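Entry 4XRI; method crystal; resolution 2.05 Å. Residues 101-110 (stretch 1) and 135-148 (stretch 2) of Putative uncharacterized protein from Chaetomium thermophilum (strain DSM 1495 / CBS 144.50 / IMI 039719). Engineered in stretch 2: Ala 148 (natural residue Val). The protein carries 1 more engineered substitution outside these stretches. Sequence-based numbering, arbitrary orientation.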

# COMPACT_ATOMS: atom_id res chain seq x y z
N VAL A 101 24.42 -23.55 25.72
CA VAL A 101 23.88 -23.18 24.42
C VAL A 101 24.74 -22.11 23.76
O VAL A 101 25.07 -22.20 22.58
N LYS A 102 25.11 -21.10 24.55
CA LYS A 102 25.95 -20.00 24.06
C LYS A 102 27.30 -20.48 23.55
O LYS A 102 27.75 -20.07 22.49
N GLN A 103 27.94 -21.37 24.32
CA GLN A 103 29.27 -21.84 23.97
C GLN A 103 29.26 -22.73 22.72
O GLN A 103 30.12 -22.59 21.84
N LEU A 104 28.30 -23.64 22.66
CA LEU A 104 28.17 -24.53 21.51
C LEU A 104 27.83 -23.76 20.24
O LEU A 104 28.34 -24.07 19.16
N ALA A 105 26.97 -22.76 20.37
CA ALA A 105 26.59 -21.91 19.25
C ALA A 105 27.81 -21.15 18.74
O ALA A 105 28.05 -21.08 17.53
N LEU A 106 28.57 -20.58 19.67
CA LEU A 106 29.80 -19.87 19.34
C LEU A 106 30.79 -20.75 18.60
O LEU A 106 31.38 -20.34 17.59
N GLU A 107 30.98 -21.96 19.10
CA GLU A 107 31.95 -22.89 18.53
C GLU A 107 31.55 -23.35 17.13
O GLU A 107 32.41 -23.64 16.29
N THR A 108 30.25 -23.40 16.86
CA THR A 108 29.73 -23.89 15.59
C THR A 108 30.03 -22.91 14.44
O THR A 108 30.01 -23.28 13.27
N LEU A 109 30.34 -21.66 14.79
CA LEU A 109 30.73 -20.66 13.79
C LEU A 109 31.94 -21.11 12.98
O LEU A 109 32.12 -20.71 11.83
N ALA A 110 32.78 -21.95 13.59
CA ALA A 110 34.02 -22.39 12.97
C ALA A 110 33.82 -23.57 12.03
O ALA A 110 34.74 -23.96 11.31
N ASN A 135 23.66 -6.78 29.40
CA ASN A 135 25.09 -7.03 29.62
C ASN A 135 25.36 -8.42 30.19
O ASN A 135 26.15 -8.58 31.13
N GLN A 136 24.72 -9.43 29.61
CA GLN A 136 24.83 -10.79 30.12
C GLN A 136 25.73 -11.68 29.24
O GLN A 136 25.95 -12.85 29.55
N TRP A 137 26.25 -11.11 28.16
CA TRP A 137 27.24 -11.80 27.33
C TRP A 137 28.39 -10.85 26.99
O TRP A 137 28.57 -10.49 25.82
N PRO A 138 29.16 -10.42 28.00
CA PRO A 138 30.20 -9.41 27.79
C PRO A 138 31.34 -9.89 26.89
O PRO A 138 32.09 -9.06 26.38
N GLU A 139 31.46 -11.20 26.69
CA GLU A 139 32.56 -11.75 25.91
C GLU A 139 32.28 -11.75 24.41
O GLU A 139 33.20 -11.89 23.60
N LEU A 140 31.01 -11.60 24.04
CA LEU A 140 30.56 -11.90 22.68
C LEU A 140 31.19 -11.06 21.57
O LEU A 140 31.85 -11.61 20.68
N MET A 141 30.97 -9.75 21.59
CA MET A 141 31.39 -8.90 20.48
C MET A 141 32.90 -8.90 20.28
O MET A 141 33.38 -8.82 19.14
N HIS A 142 33.65 -8.99 21.37
CA HIS A 142 35.10 -9.09 21.29
C HIS A 142 35.50 -10.39 20.60
O HIS A 142 36.41 -10.41 19.78
N ALA A 143 34.79 -11.46 20.93
CA ALA A 143 35.05 -12.77 20.35
C ALA A 143 34.72 -12.79 18.86
O ALA A 143 35.46 -13.35 18.05
N LEU A 144 33.59 -12.17 18.50
CA LEU A 144 33.16 -12.10 17.11
C LEU A 144 34.13 -11.29 16.26
O LEU A 144 34.47 -11.68 15.15
N VAL A 145 34.55 -10.14 16.78
CA VAL A 145 35.51 -9.28 16.09
C VAL A 145 36.84 -10.00 15.93
O VAL A 145 37.49 -9.92 14.88
N ARG A 146 37.24 -10.72 16.97
CA ARG A 146 38.49 -11.48 16.95
C ARG A 146 38.40 -12.59 15.90
O ARG A 146 39.31 -12.76 15.09
N ASN A 147 37.29 -13.32 15.91
CA ASN A 147 37.04 -14.36 14.92
C ASN A 147 37.07 -13.81 13.49
O ASN A 147 37.65 -14.42 12.59
N ALA A 148 36.45 -12.65 13.31
CA ALA A 148 36.33 -12.03 11.99
C ALA A 148 37.69 -11.63 11.43
O ALA A 148 37.87 -11.52 10.22

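Packing of the helix in stretch 1 against the turn and helix of stretch 2, with 366 Å² buried over both sides. Lys 102, Leu 106 and Leu 109, spaced at three to four residues, point their CA-to-CB bonds toward stretch 2. Aromatic contacts: Trp 137 (chi1 t), which opens a type I turn ending at Leu 140, lays one ring face under the Lys 102 side chain (m, t, p, t). Lys 102 CE sits 3.4 Å from the centroid of the Trp 137 five-membered ring, a CH-pi contact almost along the ring normal, and NZ lies 4.1 Å from the same centroid, adding a cation-pi interaction. Apolar contacts: Leu 106, its chi1 between wells at -103° and chi2 t, meets the indole obliquely (CG to Trp 137 CZ2, 3.8 Å) and places CD2 4.1 Å from Leu 140 CD1. Leu 140 (t, p) and Leu 144 (m, t) leave their backbone sideways, yet their ends come nearer; Leu 109 (m, t) brings CD1 to 3.7 Å from Leu 144 CD2. Polar contacts: Lys 102 NZ gives a weak hydrogen bond to Gln 136 O (3.2 Å). Water 1 accepts from Lys 102 NZ (2.8 Å) and donates to Glu 139 OE1 (3.0 Å). Water 2 donates to Leu 106 O (2.8 Å) and accepts weakly from Asn 147 ND2 (2.8 Å), bridging the two helices.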

# COMPACT_ATOMS: atom_id res chain seq x y z
CB VAL A 101 22.43 -22.67 24.53
CG1 VAL A 101 21.96 -22.07 23.21
CG2 VAL A 101 21.50 -23.80 24.96
CB LYS A 102 26.14 -18.96 25.17
CG LYS A 102 24.93 -18.06 25.38
CD LYS A 102 24.91 -17.45 26.78
CE LYS A 102 26.04 -16.47 26.99
NZ LYS A 102 25.94 -15.81 28.32
CB GLN A 103 29.90 -22.60 25.14
CG GLN A 103 31.32 -23.07 24.88
CD GLN A 103 32.28 -21.93 24.61
OE1 GLN A 103 32.08 -20.81 25.07
NE2 GLN A 103 33.33 -22.21 23.84
CB LEU A 104 27.12 -25.61 21.77
CG LEU A 104 27.55 -26.76 22.67
CD1 LEU A 104 26.41 -27.77 22.83
CD2 LEU A 104 28.79 -27.44 22.12
CB ALA A 105 25.49 -20.94 19.64
CB LEU A 106 30.46 -19.33 20.62
CG LEU A 106 30.33 -17.84 20.92
CD1 LEU A 106 31.18 -17.47 22.13
CD2 LEU A 106 30.71 -17.01 19.71
CB GLU A 107 32.13 -24.10 19.46
CG GLU A 107 32.90 -23.78 20.73
CD GLU A 107 32.77 -24.85 21.79
OE1 GLU A 107 33.39 -24.70 22.87
OE2 GLU A 107 32.05 -25.85 21.56
CB THR A 108 28.20 -24.13 15.69
OG1 THR A 108 27.94 -25.07 16.74
CG2 THR A 108 27.62 -24.68 14.38
CB LEU A 109 31.04 -19.32 14.46
CG LEU A 109 29.90 -18.54 15.13
CD1 LEU A 109 30.43 -17.21 15.64
CD2 LEU A 109 28.74 -18.33 14.17
CB ALA A 110 35.04 -22.74 14.04
CB ASN A 135 25.67 -5.94 30.53
CG ASN A 135 27.18 -5.89 30.49
OD1 ASN A 135 27.81 -6.38 29.54
ND2 ASN A 135 27.78 -5.30 31.52
CB GLN A 136 23.44 -11.41 30.24
CG GLN A 136 22.61 -10.79 31.35
CD GLN A 136 21.15 -11.20 31.30
OE1 GLN A 136 20.66 -11.68 30.28
NE2 GLN A 136 20.45 -11.03 32.42
CB TRP A 137 26.60 -12.35 26.06
CG TRP A 137 27.33 -13.51 25.45
CD1 TRP A 137 28.55 -14.00 25.81
CD2 TRP A 137 26.85 -14.35 24.39
NE1 TRP A 137 28.88 -15.08 25.02
CE2 TRP A 137 27.85 -15.32 24.15
CE3 TRP A 137 25.69 -14.38 23.62
CZ2 TRP A 137 27.72 -16.30 23.17
CZ3 TRP A 137 25.56 -15.36 22.65
CH2 TRP A 137 26.57 -16.30 22.43
CB PRO A 138 30.71 -9.15 29.21
CG PRO A 138 30.41 -10.40 29.96
CD PRO A 138 29.12 -10.90 29.40
CB GLU A 139 32.88 -13.17 26.36
CG GLU A 139 33.18 -13.33 27.84
CD GLU A 139 31.94 -13.66 28.66
OE1 GLU A 139 30.82 -13.43 28.16
OE2 GLU A 139 32.10 -14.16 29.79
CB LEU A 140 29.04 -11.75 22.60
CG LEU A 140 28.49 -12.05 21.20
CD1 LEU A 140 28.85 -13.47 20.78
CD2 LEU A 140 26.99 -11.84 21.16
CB MET A 141 30.88 -7.46 20.68
CG MET A 141 29.36 -7.33 20.71
SD MET A 141 28.50 -8.26 19.43
CE MET A 141 29.11 -7.48 17.94
CB HIS A 142 35.73 -9.02 22.69
CG HIS A 142 37.23 -9.03 22.68
ND1 HIS A 142 37.98 -7.91 22.39
CD2 HIS A 142 38.11 -10.03 22.91
CE1 HIS A 142 39.26 -8.22 22.45
NE2 HIS A 142 39.37 -9.50 22.77
CB ALA A 143 34.27 -13.85 21.08
CB LEU A 144 31.75 -11.50 17.01
CG LEU A 144 30.60 -12.34 17.58
CD1 LEU A 144 29.28 -11.59 17.44
CD2 LEU A 144 30.53 -13.69 16.88
CB VAL A 145 35.72 -7.95 16.83
CG1 VAL A 145 36.92 -7.20 16.28
CG2 VAL A 145 34.47 -7.08 16.74
CB ARG A 146 38.78 -12.07 18.33
CG ARG A 146 40.18 -12.65 18.48
CD ARG A 146 40.39 -13.17 19.89
NE ARG A 146 41.59 -13.99 20.01
CZ ARG A 146 42.75 -13.57 20.50
NH1 ARG A 146 43.78 -14.41 20.57
NH2 ARG A 146 42.88 -12.33 20.93
CB ASN A 147 35.69 -15.04 15.16
CG ASN A 147 35.66 -15.85 16.43
OD1 ASN A 147 36.68 -16.04 17.09
ND2 ASN A 147 34.48 -16.35 16.78
CB ALA A 148 35.42 -10.81 12.06
O HOH W 1 28.50 -15.01 29.17
O HOH W 2 33.76 -18.88 17.82